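Local atomic coordinates of separin (Saccharomyces cerevisiae, PDB entry 5U1T), a protein that cleaves the MCD1/SCC1 subunit of cohesin as a caspase-like cysteine protease, so that sister chromatids separate at the onset of anaphase. Residues S1246-V1250 with E1291-K1295; T1159-L1163 with F1238-F1244; I1265-L1270 with M1334-L1339. All coordinates share one frame; numbering follows the deposited sequence.

Contact 1: S1246-V1250 with E1291-K1295; sequences SPEVV and ELFLK
Lys1295 lays its extended aliphatic chain alongside residues 1246-1250, running from Ser1246 toward Val1250. With CG anti to the carbonyl carbon (chi1 -78°) and the bonds beyond it all extended, the chain is straight enough to meet one residue after another. Its CD lies 3.9 Å from Ser1246 OG, its CE next approaches the carbonyl of Glu1248, and CE also comes within 4.3 Å of Val1250 CG1. The ammonium NZ is 3.3 Å from Glu1248 O, but the angle is poor and the pair does not count as a hydrogen bond. Ser1246 OG is used differently: it accepts Glu1248 N at 3.1 Å and 163°, an ST turn just before the short, weakly bonded strand 1248-1249.

At the other end Val1250 meets Glu1291, the two side chains crossing at about a right angle. Val1250 CG1 lies 3.9 Å from Glu1291 CG, and Val1250 CG2 lies 4.0 Å from Glu1291 CD, so the two methyls touch successive parts of the glutamate. Val1250 CG1 also reaches Leu1294 CD1 at 4.3 Å. The carboxylate of Glu1291 is engaged beyond the contact, in salt bridges to Arg1155 and Arg1157. Glu1248 likewise pairs with Arg1347, which also donates to Leu1294 O and thereby bridges the two segments.

Cutting Lys1295 back to an alanine removes CG to NZ and is likely to leave Ser1246 OG and the Glu1248 carbonyl without the chain that lies against them.

No hydrogen bond joins the two segments directly. Mainly methylene and methyl groups, with Ser1246 OG and the Glu1248 carbonyl, make the interface between strand and helix end, while the two carboxylates find arginines outside the segments, which probably offsets their charge in this partly buried seam.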
loop_
_atom_site.group_PDB
_atom_site.type_symbol
_atom_site.label_atom_id
_atom_site.label_comp_id
_atom_site.label_asym_id
_atom_site.label_seq_id
_atom_site.Cartn_x
_atom_site.Cartn_y
_atom_site.Cartn_z
ATOM N N SER A 1246 58.395 -6.328 13.864
ATOM C CA SER A 1246 59.629 -5.697 14.303
ATOM C C SER A 1246 59.964 -4.451 13.484
ATOM O O SER A 1246 59.898 -4.455 12.244
ATOM C CB SER A 1246 60.798 -6.686 14.256
ATOM O OG SER A 1246 62.032 -5.998 14.263
ATOM N N PRO A 1247 60.316 -3.370 14.191
ATOM C CA PRO A 1247 60.684 -2.098 13.576
ATOM C C PRO A 1247 62.097 -2.108 13.015
ATOM O O PRO A 1247 62.483 -1.101 12.433
ATOM C CB PRO A 1247 60.569 -1.115 14.735
ATOM C CG PRO A 1247 60.852 -1.936 15.929
ATOM C CD PRO A 1247 60.261 -3.276 15.659
ATOM N N GLU A 1248 62.840 -3.210 13.177
ATOM C CA GLU A 1248 64.246 -3.286 12.763
ATOM C C GLU A 1248 64.434 -3.427 11.250
ATOM O O GLU A 1248 63.712 -4.182 10.604
ATOM C CB GLU A 1248 64.931 -4.470 13.450
ATOM C CG GLU A 1248 65.085 -4.351 14.952
ATOM C CD GLU A 1248 65.879 -5.517 15.555
ATOM O OE1 GLU A 1248 66.661 -6.176 14.830
ATOM O OE2 GLU A 1248 65.725 -5.790 16.765
ATOM N N VAL A 1249 65.411 -2.719 10.686
ATOM C CA VAL A 1249 65.818 -2.980 9.303
ATOM C C VAL A 1249 67.180 -3.684 9.239
ATOM O O VAL A 1249 68.161 -3.201 9.815
ATOM C CB VAL A 1249 65.907 -1.695 8.479
ATOM C CG1 VAL A 1249 65.974 -2.030 6.992
ATOM C CG2 VAL A 1249 64.730 -0.797 8.778
ATOM N N VAL A 1250 67.260 -4.815 8.541
ATOM C CA VAL A 1250 68.536 -5.526 8.470
ATOM C C VAL A 1250 69.556 -4.737 7.646
ATOM O O VAL A 1250 69.206 -4.137 6.631
ATOM C CB VAL A 1250 68.376 -6.953 7.876
ATOM C CG1 VAL A 1250 67.292 -7.709 8.615
ATOM C CG2 VAL A 1250 68.070 -6.900 6.383
ATOM N N GLU A 1291 65.040 -12.931 6.909
ATOM C CA GLU A 1291 65.248 -11.757 7.768
ATOM C C GLU A 1291 64.645 -11.935 9.148
ATOM O O GLU A 1291 65.092 -11.330 10.111
ATOM C CB GLU A 1291 64.668 -10.493 7.134
ATOM C CG GLU A 1291 65.479 -9.958 5.979
ATOM C CD GLU A 1291 64.757 -8.864 5.216
ATOM O OE1 GLU A 1291 65.222 -8.475 4.109
ATOM O OE2 GLU A 1291 63.718 -8.396 5.730
ATOM N N LEU A 1292 63.614 -12.761 9.243
ATOM C CA LEU A 1292 62.949 -12.973 10.520
ATOM C C LEU A 1292 63.918 -13.567 11.535
ATOM O O LEU A 1292 63.798 -13.307 12.722
ATOM C CB LEU A 1292 61.734 -13.881 10.355
ATOM C CG LEU A 1292 60.488 -13.263 9.720
ATOM C CD1 LEU A 1292 59.386 -14.302 9.640
ATOM C CD2 LEU A 1292 60.053 -12.052 10.517
ATOM N N PHE A 1293 64.874 -14.364 11.060
ATOM C CA PHE A 1293 65.858 -15.003 11.934
ATOM C C PHE A 1293 66.770 -13.951 12.548
ATOM O O PHE A 1293 66.972 -13.933 13.761
ATOM C CB PHE A 1293 66.670 -16.059 11.167
ATOM C CG PHE A 1293 65.916 -17.336 10.930
ATOM C CD1 PHE A 1293 65.082 -17.472 9.825
ATOM C CD2 PHE A 1293 66.007 -18.384 11.834
ATOM C CE1 PHE A 1293 64.363 -18.620 9.623
ATOM C CE2 PHE A 1293 65.299 -19.543 11.633
ATOM C CZ PHE A 1293 64.472 -19.661 10.525
ATOM N N LEU A 1294 67.283 -13.064 11.697
ATOM C CA LEU A 1294 68.089 -11.930 12.125
ATOM C C LEU A 1294 67.358 -11.014 13.090
ATOM O O LEU A 1294 67.975 -10.228 13.801
ATOM C CB LEU A 1294 68.543 -11.116 10.919
ATOM C CG LEU A 1294 69.541 -11.802 10.003
ATOM C CD1 LEU A 1294 70.228 -10.796 9.091
ATOM C CD2 LEU A 1294 70.542 -12.561 10.851
ATOM N N LYS A 1295 66.035 -11.079 13.118
ATOM C CA LYS A 1295 65.340 -10.159 13.981
ATOM C C LYS A 1295 65.126 -10.763 15.373
ATOM O O LYS A 1295 64.754 -10.057 16.300
ATOM C CB LYS A 1295 64.030 -9.703 13.319
ATOM C CG LYS A 1295 64.275 -8.640 12.228
ATOM C CD LYS A 1295 63.068 -8.350 11.348
ATOM C CE LYS A 1295 63.393 -7.228 10.350
ATOM N NZ LYS A 1295 62.340 -6.947 9.328
#

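Contact 2: T1159-L1163 with F1238-F1244; sequences THLRL and FNGVQGF
The Phe1244 ring carries Leu1161 on one face, with CG 4.2 Å above the ring plane and displaced toward the rim, and has Thr1159 O at its edge, in plane, 3.7 Å from Phe1244 CZ. Lys1150 adds a cation-pi contact to the same ring. The Phe1238 ring meets Leu1163 CD1 obliquely and Phe1376 edge-to-face.

The motif is a loop packed on a mixed beta-sheet: strand 1157-1163, bonded antiparallel to 1146-1152 and 960-962, presents Thr1159, Leu1161 and Leu1163 to the connection that follows helix 1209-1237. Two backbone bonds fold that connection. Val1241 N to Phe1238 O (3.0 Å) closes a type II beta turn, whose third position, Gly1240, has a positive phi of 97°; Phe1244 N to Val1241 O then marks the start of a 3-10 turn. No hydrogen bond crosses to the strand, so the buried contact rests on apolar packing.

Phe1244 has CG anti to the backbone N (chi1 -167°), which carries the ring in toward Thr1159, at the start of segment 1159-1163. Between the two phenylalanines Val1241 divides its methyls: CG1 lies 3.9 Å from Leu1161 CD2, and CG2 lies 3.9 Å from Leu1163 CD2.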
loop_
_atom_site.group_PDB
_atom_site.type_symbol
_atom_site.label_atom_id
_atom_site.label_comp_id
_atom_site.label_asym_id
_atom_site.label_seq_id
_atom_site.Cartn_x
_atom_site.Cartn_y
_atom_site.Cartn_z
ATOM N N THR A 1159 54.054 -8.290 2.026
ATOM C CA THR A 1159 53.992 -9.650 2.547
ATOM C C THR A 1159 52.762 -9.821 3.413
ATOM O O THR A 1159 52.209 -8.856 3.919
ATOM C CB THR A 1159 55.259 -10.018 3.353
ATOM O OG1 THR A 1159 55.347 -9.198 4.519
ATOM C CG2 THR A 1159 56.494 -9.784 2.516
ATOM N N HIS A 1160 52.338 -11.056 3.592
ATOM C CA HIS A 1160 51.068 -11.323 4.249
ATOM C C HIS A 1160 51.174 -12.683 4.894
ATOM O O HIS A 1160 51.862 -13.524 4.358
ATOM C CB HIS A 1160 49.936 -11.265 3.220
ATOM C CG HIS A 1160 48.715 -12.046 3.599
ATOM N ND1 HIS A 1160 47.796 -11.598 4.522
ATOM C CD2 HIS A 1160 48.256 -13.245 3.167
ATOM C CE1 HIS A 1160 46.828 -12.488 4.647
ATOM N NE2 HIS A 1160 47.082 -13.497 3.836
ATOM N N LEU A 1161 50.547 -12.922 6.038
ATOM C CA LEU A 1161 50.546 -14.293 6.534
ATOM C C LEU A 1161 49.302 -14.698 7.314
ATOM O O LEU A 1161 48.666 -13.869 7.941
ATOM C CB LEU A 1161 51.806 -14.554 7.371
ATOM C CG LEU A 1161 52.344 -13.602 8.425
ATOM C CD1 LEU A 1161 51.343 -13.535 9.553
ATOM C CD2 LEU A 1161 53.689 -14.090 8.925
ATOM N N ARG A 1162 48.948 -15.981 7.263
ATOM C CA ARG A 1162 47.708 -16.455 7.878
ATOM C C ARG A 1162 48.017 -17.258 9.122
ATOM O O ARG A 1162 48.745 -18.241 9.072
ATOM C CB ARG A 1162 46.890 -17.294 6.890
ATOM C CG ARG A 1162 46.611 -16.582 5.592
ATOM C CD ARG A 1162 45.651 -17.358 4.709
ATOM N NE ARG A 1162 44.538 -16.512 4.268
ATOM C CZ ARG A 1162 43.314 -16.577 4.794
ATOM N NH1 ARG A 1162 43.068 -17.464 5.763
ATOM N NH2 ARG A 1162 42.337 -15.759 4.359
ATOM N N LEU A 1163 47.463 -16.827 10.248
ATOM C CA LEU A 1163 47.723 -17.473 11.534
ATOM C C LEU A 1163 46.486 -18.216 12.004
ATOM O O LEU A 1163 45.436 -17.610 12.186
ATOM C CB LEU A 1163 48.150 -16.438 12.574
ATOM C CG LEU A 1163 49.207 -15.439 12.089
ATOM C CD1 LEU A 1163 49.426 -14.330 13.091
ATOM C CD2 LEU A 1163 50.500 -16.168 11.813
ATOM N N PHE A 1238 51.013 -15.553 17.893
ATOM C CA PHE A 1238 52.135 -15.190 17.045
ATOM C C PHE A 1238 53.357 -16.042 17.256
ATOM O O PHE A 1238 54.470 -15.565 17.158
ATOM C CB PHE A 1238 52.490 -13.740 17.267
ATOM C CG PHE A 1238 51.316 -12.851 17.315
ATOM C CD1 PHE A 1238 50.550 -12.783 18.429
ATOM C CD2 PHE A 1238 50.977 -12.095 16.233
ATOM C CE1 PHE A 1238 49.460 -11.969 18.469
ATOM C CE2 PHE A 1238 49.890 -11.273 16.269
ATOM C CZ PHE A 1238 49.132 -11.211 17.391
ATOM N N ASN A 1239 53.149 -17.316 17.524
ATOM C CA ASN A 1239 54.265 -18.179 17.785
ATOM C C ASN A 1239 55.153 -18.251 16.576
ATOM O O ASN A 1239 54.801 -18.807 15.557
ATOM C CB ASN A 1239 53.812 -19.552 18.263
ATOM C CG ASN A 1239 52.714 -20.115 17.424
ATOM O OD1 ASN A 1239 52.158 -19.428 16.570
ATOM N ND2 ASN A 1239 52.389 -21.371 17.653
ATOM N N GLY A 1240 56.303 -17.619 16.696
ATOM C CA GLY A 1240 57.277 -17.628 15.640
ATOM C C GLY A 1240 57.274 -16.445 14.722
ATOM O O GLY A 1240 58.174 -16.309 13.924
ATOM N N VAL A 1241 56.289 -15.572 14.831
ATOM C CA VAL A 1241 56.225 -14.451 13.916
ATOM C C VAL A 1241 56.044 -13.083 14.526
ATOM O O VAL A 1241 55.528 -12.197 13.882
ATOM C CB VAL A 1241 55.140 -14.671 12.866
ATOM C CG1 VAL A 1241 55.577 -15.715 11.875
ATOM C CG2 VAL A 1241 53.856 -15.102 13.527
ATOM N N GLN A 1242 56.482 -12.906 15.755
ATOM C CA GLN A 1242 56.362 -11.616 16.380
ATOM C C GLN A 1242 57.288 -10.666 15.662
ATOM O O GLN A 1242 57.161 -9.476 15.779
ATOM C CB GLN A 1242 56.735 -11.687 17.839
ATOM C CG GLN A 1242 55.873 -12.603 18.658
ATOM C CD GLN A 1242 56.071 -12.382 20.127
ATOM O OE1 GLN A 1242 56.928 -11.632 20.528
ATOM N NE2 GLN A 1242 55.274 -13.037 20.935
ATOM N N GLY A 1243 58.247 -11.216 14.941
ATOM C CA GLY A 1243 59.183 -10.431 14.156
ATOM C C GLY A 1243 58.613 -9.728 12.937
ATOM O O GLY A 1243 59.256 -8.828 12.380
ATOM N N PHE A 1244 57.408 -10.137 12.523
ATOM C CA PHE A 1244 56.683 -9.496 11.433
ATOM C C PHE A 1244 56.389 -8.052 11.836
ATOM O O PHE A 1244 56.298 -7.159 10.992
ATOM C CB PHE A 1244 55.391 -10.275 11.137
ATOM C CG PHE A 1244 54.708 -9.908 9.829
ATOM C CD1 PHE A 1244 55.186 -10.393 8.619
ATOM C CD2 PHE A 1244 53.570 -9.117 9.821
ATOM C CE1 PHE A 1244 54.557 -10.081 7.431
ATOM C CE2 PHE A 1244 52.927 -8.805 8.630
ATOM C CZ PHE A 1244 53.418 -9.287 7.435
#

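Contact 3: I1265-L1270 with M1334-L1339; sequences ILHQNL and MLHVQL
Asn1269 ND2 is held from two helices. It donates to Gln1338 OE1 across the contact at 2.9 Å, with an N-H...O angle of 137°, and weakly to Ile1265 O, one turn back in its own helix. Gln1338 OE1 is well placed in the amide plane of Asn1269, but the N-H...O angle is not straight and the nitrogen sits tilted from the glutamine carbonyl plane. A chi1 of -70° places CG of Asn1269 beside the backbone N, turning the amide to the partner helix and letting OD1 rest against Met1334 CB at 3.4 Å. The weak second bond probably helps to fix the rotation of the amide.

Gln1338 runs extended past Ile1265 in the opposite direction. Ile1265 CD1 packs on Gln1338 CB at 3.8 Å, and Ile1265 CG2 lies 3.7 Å from Gln1338 OE1, so the polar link is flanked by hydrocarbon. The amide of Gln1268 comes from the opposite direction and approaches that of Gln1338, without a hydrogen bond between them.

Deeper in, Leu1335 CD2 takes part in three of the four apolar side-chain pairs. It lies 3.7 Å from Asn1269 CB and 3.8 Å from Ile1265 CG2, and more loosely touches Leu1266 and Leu1270. Leu1339 CG reaches Ile1265 CG2 at 4.4 Å.

The short axes approach to 10.3 Å with N-to-C directions 158° apart, a nearly antiparallel helix pair. Asn1269 and Leu1270 mark the end of helix 1252-1269, packed near the start of helix 1332-1347. Helix 1303-1320 packs against both: its Ile1311 touches Leu1335 and Leu1339, and its Leu1318 touches Leu1270. Just before the second helix, Asp1331 shares a backbone hydrogen bond with Asn1269.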
loop_
_atom_site.group_PDB
_atom_site.type_symbol
_atom_site.label_atom_id
_atom_site.label_comp_id
_atom_site.label_asym_id
_atom_site.label_seq_id
_atom_site.Cartn_x
_atom_site.Cartn_y
_atom_site.Cartn_z
ATOM N N ILE A 1265 73.692 -23.976 6.197
ATOM C CA ILE A 1265 73.123 -24.690 7.331
ATOM C C ILE A 1265 71.936 -25.599 6.938
ATOM O O ILE A 1265 71.869 -26.751 7.378
ATOM C CB ILE A 1265 72.708 -23.710 8.431
ATOM C CG1 ILE A 1265 73.965 -23.096 9.048
ATOM C CG2 ILE A 1265 71.870 -24.417 9.493
ATOM C CD1 ILE A 1265 73.746 -21.805 9.730
ATOM N N LEU A 1266 71.030 -25.118 6.090
ATOM C CA LEU A 1266 69.936 -25.964 5.606
ATOM C C LEU A 1266 70.449 -27.140 4.759
ATOM O O LEU A 1266 69.897 -28.251 4.810
ATOM C CB LEU A 1266 68.927 -25.133 4.805
ATOM C CG LEU A 1266 68.062 -24.136 5.595
ATOM C CD1 LEU A 1266 66.970 -23.479 4.724
ATOM C CD2 LEU A 1266 67.444 -24.797 6.826
ATOM N N HIS A 1267 71.520 -26.884 4.003
ATOM C CA HIS A 1267 72.094 -27.860 3.080
ATOM C C HIS A 1267 72.634 -29.059 3.830
ATOM O O HIS A 1267 72.435 -30.194 3.418
ATOM C CB HIS A 1267 73.203 -27.226 2.239
ATOM C CG HIS A 1267 73.706 -28.095 1.125
ATOM N ND1 HIS A 1267 74.634 -27.664 0.208
ATOM C CD2 HIS A 1267 73.406 -29.372 0.779
ATOM C CE1 HIS A 1267 74.885 -28.627 -0.656
ATOM N NE2 HIS A 1267 74.163 -29.678 -0.330
ATOM N N GLN A 1268 73.299 -28.813 4.946
ATOM C CA GLN A 1268 73.980 -29.895 5.628
ATOM C C GLN A 1268 73.102 -30.589 6.664
ATOM O O GLN A 1268 73.454 -31.659 7.151
ATOM C CB GLN A 1268 75.267 -29.377 6.277
ATOM C CG GLN A 1268 75.068 -28.564 7.543
ATOM C CD GLN A 1268 76.395 -28.032 8.134
ATOM O OE1 GLN A 1268 76.716 -26.823 8.021
ATOM N NE2 GLN A 1268 77.166 -28.938 8.770
ATOM N N ASN A 1269 71.944 -30.019 6.969
ATOM C CA ASN A 1269 71.147 -30.526 8.081
ATOM C C ASN A 1269 69.731 -31.008 7.750
ATOM O O ASN A 1269 69.078 -31.622 8.597
ATOM C CB ASN A 1269 71.076 -29.455 9.157
ATOM C CG ASN A 1269 72.394 -29.253 9.837
ATOM O OD1 ASN A 1269 73.039 -30.224 10.242
ATOM N ND2 ASN A 1269 72.833 -27.996 9.945
ATOM N N LEU A 1270 69.274 -30.732 6.529
ATOM C CA LEU A 1270 67.991 -31.239 6.029
ATOM C C LEU A 1270 68.165 -32.486 5.150
ATOM O O LEU A 1270 68.841 -32.434 4.132
ATOM C CB LEU A 1270 67.271 -30.157 5.229
ATOM C CG LEU A 1270 66.303 -29.209 5.921
ATOM C CD1 LEU A 1270 66.755 -28.869 7.310
ATOM C CD2 LEU A 1270 66.157 -27.961 5.069
ATOM N N MET A 1334 72.033 -29.414 15.488
ATOM C CA MET A 1334 72.917 -28.622 14.650
ATOM C C MET A 1334 72.222 -27.358 14.107
ATOM O O MET A 1334 72.842 -26.294 14.041
ATOM C CB MET A 1334 73.447 -29.499 13.516
ATOM C CG MET A 1334 74.849 -29.202 13.061
ATOM S SD MET A 1334 76.098 -29.281 14.372
ATOM C CE MET A 1334 75.589 -30.797 15.206
ATOM N N LEU A 1335 70.944 -27.461 13.731
ATOM C CA LEU A 1335 70.195 -26.269 13.331
ATOM C C LEU A 1335 70.277 -25.239 14.436
ATOM O O LEU A 1335 70.641 -24.091 14.211
ATOM C CB LEU A 1335 68.722 -26.575 13.046
ATOM C CG LEU A 1335 68.311 -27.304 11.768
ATOM C CD1 LEU A 1335 66.802 -27.316 11.629
ATOM C CD2 LEU A 1335 68.974 -26.686 10.548
ATOM N N HIS A 1336 69.928 -25.683 15.634
ATOM C CA HIS A 1336 69.916 -24.873 16.841
ATOM C C HIS A 1336 71.242 -24.154 17.044
ATOM O O HIS A 1336 71.279 -22.914 17.108
ATOM C CB HIS A 1336 69.580 -25.778 18.039
ATOM C CG HIS A 1336 69.864 -25.183 19.386
ATOM N ND1 HIS A 1336 70.024 -25.963 20.512
ATOM C CD2 HIS A 1336 69.999 -23.895 19.798
ATOM C CE1 HIS A 1336 70.262 -25.186 21.554
ATOM N NE2 HIS A 1336 70.260 -23.928 21.149
ATOM N N VAL A 1337 72.321 -24.932 17.133
ATOM C CA VAL A 1337 73.632 -24.394 17.445
ATOM C C VAL A 1337 74.124 -23.436 16.375
ATOM O O VAL A 1337 74.529 -22.320 16.680
ATOM C CB VAL A 1337 74.677 -25.526 17.629
ATOM C CG1 VAL A 1337 76.092 -24.976 17.562
ATOM C CG2 VAL A 1337 74.440 -26.260 18.941
ATOM N N GLN A 1338 74.100 -23.882 15.125
ATOM C CA GLN A 1338 74.633 -23.089 14.020
ATOM C C GLN A 1338 73.800 -21.829 13.715
ATOM O O GLN A 1338 74.350 -20.796 13.357
ATOM C CB GLN A 1338 74.751 -23.955 12.757
ATOM C CG GLN A 1338 75.923 -24.930 12.760
ATOM C CD GLN A 1338 75.750 -26.095 11.772
ATOM O OE1 GLN A 1338 74.780 -26.137 11.013
ATOM N NE2 GLN A 1338 76.668 -27.050 11.797
ATOM N N LEU A 1339 72.478 -21.898 13.843
ATOM C CA LEU A 1339 71.661 -20.714 13.551
ATOM C C LEU A 1339 71.810 -19.659 14.628
ATOM O O LEU A 1339 71.903 -18.470 14.328
ATOM C CB LEU A 1339 70.194 -21.075 13.400
ATOM C CG LEU A 1339 69.761 -21.584 12.038
ATOM C CD1 LEU A 1339 68.378 -22.139 12.197
ATOM C CD2 LEU A 1339 69.783 -20.488 10.992
#

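In the fold
From the N terminus, contact 2 comes first: strand 1157-1163 meets loop 1238-1244 after a largely helical excursion. Contact 1 opens next at 1246-1250, and contact 3 opens at 1265-1270 before contact 1 closes at 1291-1295; contact 3 closes last, at 1334-1339. Contacts 1 and 3 therefore cross, while contact 2 precedes both in series. Contacts 1 and 2 reach the same sheet and touch where Leu1292 CD2 lies 3.7 Å from Gly1243 C. Contacts 1 and 3 touch through Phe1293 CE2 and Leu1339 CD1, 4.1 Å apart. Contacts 2 and 3 stay about 12 Å apart at their nearest atoms, so contact 1 links the sheet to the helices of contact 3.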